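Local coordinates for ribosomal RNA small subunit methyltransferase Nep1 (Archaeoglobus fulgidus, PDB 3O7B), which probably methylates N1 of a specific pseudouridine in 16S ribosomal RNA, using S-adenosyl-L-methionine as methyl donor, during biogenesis of the small ribosomal subunit, at residues L98-L102 against R103-V107; L225-T228 against S229-C233. All blocks are in the same frame, centred on the assembly; numbering follows the deposited sequence.

Contact 1: L98-L102 against R103-V107; sequences LDSPL and RDFEV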
# COMPACT_ATOMS: atom_id res chain seq x y z
N LEU A 98 -5.78 -4.20 7.84
CA LEU A 98 -5.58 -5.41 8.61
C LEU A 98 -4.34 -5.35 9.51
O LEU A 98 -4.23 -6.13 10.46
CB LEU A 98 -5.57 -6.63 7.70
CG LEU A 98 -6.92 -6.93 7.00
CD1 LEU A 98 -6.69 -7.87 5.83
CD2 LEU A 98 -7.87 -7.54 7.98
N ASP A 99 -3.43 -4.42 9.20
CA ASP A 99 -2.24 -4.17 10.06
C ASP A 99 -2.60 -3.47 11.38
O ASP A 99 -1.77 -3.38 12.28
CB ASP A 99 -1.23 -3.28 9.31
CG ASP A 99 -0.44 -4.02 8.21
OD1 ASP A 99 -0.47 -5.28 8.11
OD2 ASP A 99 0.23 -3.31 7.41
N SER A 100 -3.80 -2.92 11.48
CA SER A 100 -4.24 -2.24 12.71
C SER A 100 -4.18 -3.19 13.91
O SER A 100 -4.55 -4.36 13.80
CB SER A 100 -5.68 -1.73 12.57
OG SER A 100 -6.15 -1.21 13.81
N PRO A 101 -3.73 -2.68 15.07
CA PRO A 101 -3.78 -3.53 16.26
C PRO A 101 -5.20 -3.68 16.86
O PRO A 101 -5.42 -4.50 17.74
CB PRO A 101 -2.86 -2.81 17.24
CG PRO A 101 -3.01 -1.40 16.90
CD PRO A 101 -3.14 -1.36 15.38
N LEU A 102 -6.14 -2.89 16.36
CA LEU A 102 -7.51 -2.93 16.87
C LEU A 102 -8.28 -4.03 16.15
O LEU A 102 -8.32 -4.06 14.92
CB LEU A 102 -8.16 -1.56 16.67
CG LEU A 102 -9.54 -1.25 17.25
CD1 LEU A 102 -9.69 -1.70 18.70
CD2 LEU A 102 -9.78 0.23 17.13
N ARG A 103 -8.88 -4.93 16.92
CA ARG A 103 -9.48 -6.14 16.36
C ARG A 103 -11.02 -6.18 16.48
O ARG A 103 -11.62 -7.23 16.29
CB ARG A 103 -8.84 -7.40 16.99
CG ARG A 103 -7.31 -7.43 16.93
CD ARG A 103 -6.80 -8.13 15.68
NE ARG A 103 -5.73 -7.39 15.03
CZ ARG A 103 -4.87 -7.88 14.14
NH1 ARG A 103 -3.95 -7.09 13.62
NH2 ARG A 103 -4.93 -9.16 13.76
N ASP A 104 -11.64 -5.02 16.74
CA ASP A 104 -13.09 -4.90 17.03
C ASP A 104 -13.94 -4.61 15.79
O ASP A 104 -15.04 -4.02 15.88
CB ASP A 104 -13.34 -3.79 18.06
CG ASP A 104 -13.26 -2.39 17.47
OD1 ASP A 104 -12.51 -2.20 16.49
OD2 ASP A 104 -13.95 -1.47 17.97
N PHE A 105 -13.42 -4.98 14.63
CA PHE A 105 -14.18 -4.79 13.41
C PHE A 105 -14.05 -5.96 12.45
O PHE A 105 -13.07 -6.73 12.47
CB PHE A 105 -13.83 -3.46 12.73
CG PHE A 105 -12.38 -3.32 12.30
CD1 PHE A 105 -11.97 -3.80 11.06
CD2 PHE A 105 -11.46 -2.66 13.11
CE1 PHE A 105 -10.64 -3.64 10.66
CE2 PHE A 105 -10.14 -2.49 12.71
CZ PHE A 105 -9.72 -3.00 11.49
N GLU A 106 -15.07 -6.10 11.62
CA GLU A 106 -15.07 -7.02 10.50
C GLU A 106 -14.67 -6.26 9.23
O GLU A 106 -14.74 -5.03 9.19
CB GLU A 106 -16.45 -7.63 10.27
CG GLU A 106 -16.94 -8.63 11.31
CD GLU A 106 -18.20 -9.35 10.82
OE1 GLU A 106 -19.28 -8.72 10.70
OE2 GLU A 106 -18.10 -10.56 10.53
N VAL A 107 -14.28 -7.02 8.21
CA VAL A 107 -13.83 -6.48 6.93
C VAL A 107 -14.52 -7.16 5.77
O VAL A 107 -14.55 -8.39 5.68
CB VAL A 107 -12.30 -6.65 6.77
CG1 VAL A 107 -11.83 -6.16 5.41
CG2 VAL A 107 -11.59 -5.92 7.87
O HOH W 1 -2.89 -8.30 11.00

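Contact 2: L225-T228 against S229-C233; sequences LYVT and SRVLC. With SAH (S-adenosyl-L-homocysteine), chain C.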
# COMPACT_ATOMS: atom_id res chain seq x y z
N LEU A 225 -6.38 4.78 -0.54
CA LEU A 225 -5.39 4.46 0.50
C LEU A 225 -5.29 5.58 1.54
O LEU A 225 -5.25 5.32 2.74
CB LEU A 225 -4.04 4.20 -0.16
CG LEU A 225 -2.90 3.78 0.78
CD1 LEU A 225 -3.21 2.53 1.56
CD2 LEU A 225 -1.62 3.59 -0.05
N TYR A 226 -5.28 6.82 1.07
CA TYR A 226 -5.22 7.93 2.00
C TYR A 226 -6.48 8.02 2.89
O TYR A 226 -6.39 8.22 4.09
CB TYR A 226 -4.98 9.25 1.25
CG TYR A 226 -4.94 10.40 2.21
CD1 TYR A 226 -3.78 10.68 2.97
CD2 TYR A 226 -6.07 11.19 2.42
CE1 TYR A 226 -3.77 11.73 3.89
CE2 TYR A 226 -6.07 12.24 3.33
CZ TYR A 226 -4.91 12.50 4.07
OH TYR A 226 -4.93 13.55 4.96
N VAL A 227 -7.65 7.83 2.28
CA VAL A 227 -8.91 7.86 3.03
C VAL A 227 -8.94 6.73 4.06
O VAL A 227 -9.28 6.93 5.21
CB VAL A 227 -10.11 7.77 2.07
CG1 VAL A 227 -11.40 7.64 2.86
CG2 VAL A 227 -10.16 9.03 1.20
N THR A 228 -8.51 5.54 3.64
CA THR A 228 -8.41 4.42 4.57
C THR A 228 -7.51 4.77 5.76
O THR A 228 -7.85 4.54 6.91
CB THR A 228 -7.88 3.15 3.87
OG1 THR A 228 -8.77 2.80 2.79
CG2 THR A 228 -7.80 1.98 4.83
N SER A 229 -6.34 5.34 5.45
CA SER A 229 -5.39 5.73 6.49
C SER A 229 -5.99 6.75 7.46
O SER A 229 -5.93 6.58 8.69
CB SER A 229 -4.15 6.31 5.81
OG SER A 229 -3.23 6.78 6.80
N ARG A 230 -6.57 7.82 6.93
CA ARG A 230 -7.13 8.88 7.78
C ARG A 230 -8.29 8.36 8.62
O ARG A 230 -8.36 8.64 9.81
CB ARG A 230 -7.56 10.07 6.94
CG ARG A 230 -8.04 11.24 7.79
CD ARG A 230 -7.60 12.55 7.16
NE ARG A 230 -8.42 13.68 7.60
CZ ARG A 230 -8.51 14.83 6.94
NH1 ARG A 230 -7.81 15.01 5.81
NH2 ARG A 230 -9.29 15.80 7.41
N VAL A 231 -9.19 7.59 8.00
CA VAL A 231 -10.33 7.10 8.75
C VAL A 231 -9.92 6.09 9.81
O VAL A 231 -10.41 6.11 10.93
CB VAL A 231 -11.40 6.53 7.80
CG1 VAL A 231 -12.57 5.96 8.58
CG2 VAL A 231 -11.91 7.62 6.84
N LEU A 232 -8.97 5.20 9.47
CA LEU A 232 -8.46 4.25 10.44
C LEU A 232 -7.86 4.96 11.64
O LEU A 232 -8.08 4.58 12.78
CB LEU A 232 -7.42 3.31 9.80
CG LEU A 232 -6.74 2.34 10.78
CD1 LEU A 232 -7.77 1.42 11.46
CD2 LEU A 232 -5.66 1.54 10.08
N CYS A 233 -7.08 6.00 11.37
CA CYS A 233 -6.50 6.74 12.48
C CYS A 233 -7.54 7.36 13.40
O CYS A 233 -7.39 7.31 14.63
CB CYS A 233 -5.58 7.82 11.96
SG CYS A 233 -4.73 8.64 13.30
N SAH C . -14.94 9.44 -6.97
CA SAH C . -13.46 9.52 -7.10
CB SAH C . -12.90 8.17 -7.50
CG SAH C . -12.70 7.22 -6.32
SD SAH C . -11.59 7.89 -5.05
C SAH C . -13.02 10.60 -8.09
O SAH C . -13.86 11.36 -8.59
C5' SAH C . -11.60 6.60 -3.77
C4' SAH C . -12.55 6.76 -2.59
O4' SAH C . -12.03 7.64 -1.61
C3' SAH C . -13.90 7.36 -2.93
O3' SAH C . -14.75 6.42 -3.53
C2' SAH C . -14.37 7.81 -1.58
O2' SAH C . -14.87 6.70 -0.82
C1' SAH C . -13.09 8.28 -0.92
N9 SAH C . -12.82 9.74 -0.99
C8 SAH C . -12.10 10.42 -1.95
N7 SAH C . -12.06 11.73 -1.61
C5 SAH C . -12.70 11.89 -0.44
C6 SAH C . -12.96 13.01 0.36
N6 SAH C . -12.53 14.23 0.01
N1 SAH C . -13.66 12.85 1.53
C2 SAH C . -14.13 11.61 1.91
N3 SAH C . -13.88 10.51 1.12
C4 SAH C . -13.19 10.65 -0.04

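Contact 1: L98-L102 against R103-V107
With CG beside its backbone N (chi1 -52°) and bends at chi2 and chi3, the R103 side chain turns back along the loop until NH1 reaches the carbonyl of S100. The hydrogen bond from R103 NH1 to S100 O is 2.8 Å long; the oxygen lies near the edge of the guanidinium, 19° out of its plane, with an N-H...O angle of 150°. A water adds a second link: it donates to L98 O at 2.6 Å and accepts from R103 NH1 at 3.1 Å. R103 NH2 forms a salt bridge with E122, which would help to hold the guanidinium in this position. R121 donates to the carbonyl oxygens of L98, S100 and L102, so both arginines donate to carbonyl oxygens in the loop that follows helix 87-98.

S100 shapes the turn itself: its OG accepts from L102 N at 3.1 Å, an ST turn, and is also hydrogen-bonded to E236. F105, whose CG sits between backbone N and carbonyl carbon, turns its ring back towards the loop, bringing F105 CE2 obliquely to 3.3 Å from L102 O. D104 OD1, hydrogen-bonded to Y235 OH, lies 3.2 Å from L102 CG, while OD2 forms a salt bridge with R239. At the far end L98 and V107 meet obliquely through methyls, L98 CD2 to V107 CG2 at 4.1 Å.

The segment is the connection from helix 87-98 into strand 105-111, which pairs with strands 28-35 and 116-119. V107 packs on L94 and L97 of that helix, and L102 rests on Y235 and R239 of helix 224-239.

Contact 2: L225-T228 against S229-C233
Y226 and R230 stand one turn apart on helix 224-239, the C-terminal helix of this SPOUT-class methyltransferase, which borders the cofactor pocket on one side and the second subunit on another. Backbone bonding is regular alpha-helical i to i+4: R230 N reaches Y226 O and V231 N reaches V227 O, both at 2.9 Å, and the bonds from S229 N to L225 O and from L232 N to T228 O have the same length.

Among polar side chains, Y226 OH accepts a weak hydrogen bond from R230 NH1 at 3.3 Å. With CG of Y226 anti to the backbone N (chi1 179°), the ring extends along the helix surface to meet R230, its plane 85° from that of the guanidinium; R230 CD lies obliquely beside the ring, 3.6 Å from Y226 OH. Y226 OH is also hydrogen-bonded to E236 of the second subunit, so the hydroxyl bridges an arginine and an acid of different chains. A phenylalanine here would probably leave E236 of the second subunit without its hydroxyl partner and remove the weak acceptor of R230 NH1. R230 also touches the bound tyrosine.

At the dimer interface S229 OG is hydrogen-bonded to S229 OG of the second subunit, and C233 forms a disulfide with its counterpart there.

Apolar contacts occupy the cofactor side. V227 and V231 lie side by side, V227 CG1 to V231 CG2 at 4.0 Å, both packing on F172, a cofactor-binding residue. V227 CG2, anti to the carbonyl carbon and beside the backbone N, is the methyl that meets the cofactor product, 3.5 Å from N9 of S-adenosyl-L-homocysteine, the atom joining adenine to ribose.

Contact 2 is buried, within a single helix between cofactor and second subunit; contact 1 is only partly buried, a loop at the end of helix 87-98, away from the annotated sites. Their chemistry follows: side-chain nitrogens and a water meet backbone carbonyls in contact 1, whereas in contact 2 the carbonyls are taken by backbone N-H groups of the helix, and side chains reach the ligand, the sheet and the second subunit. The two meet directly where S100 OG lies 3.9 Å from L232 CD1. Helix 224-239 joins them, since its later residues Y235, E236 and R239 pack on or bond to the loop. Both also reach the second subunit: Y226 of one chain packs on D99 and P101 of the other.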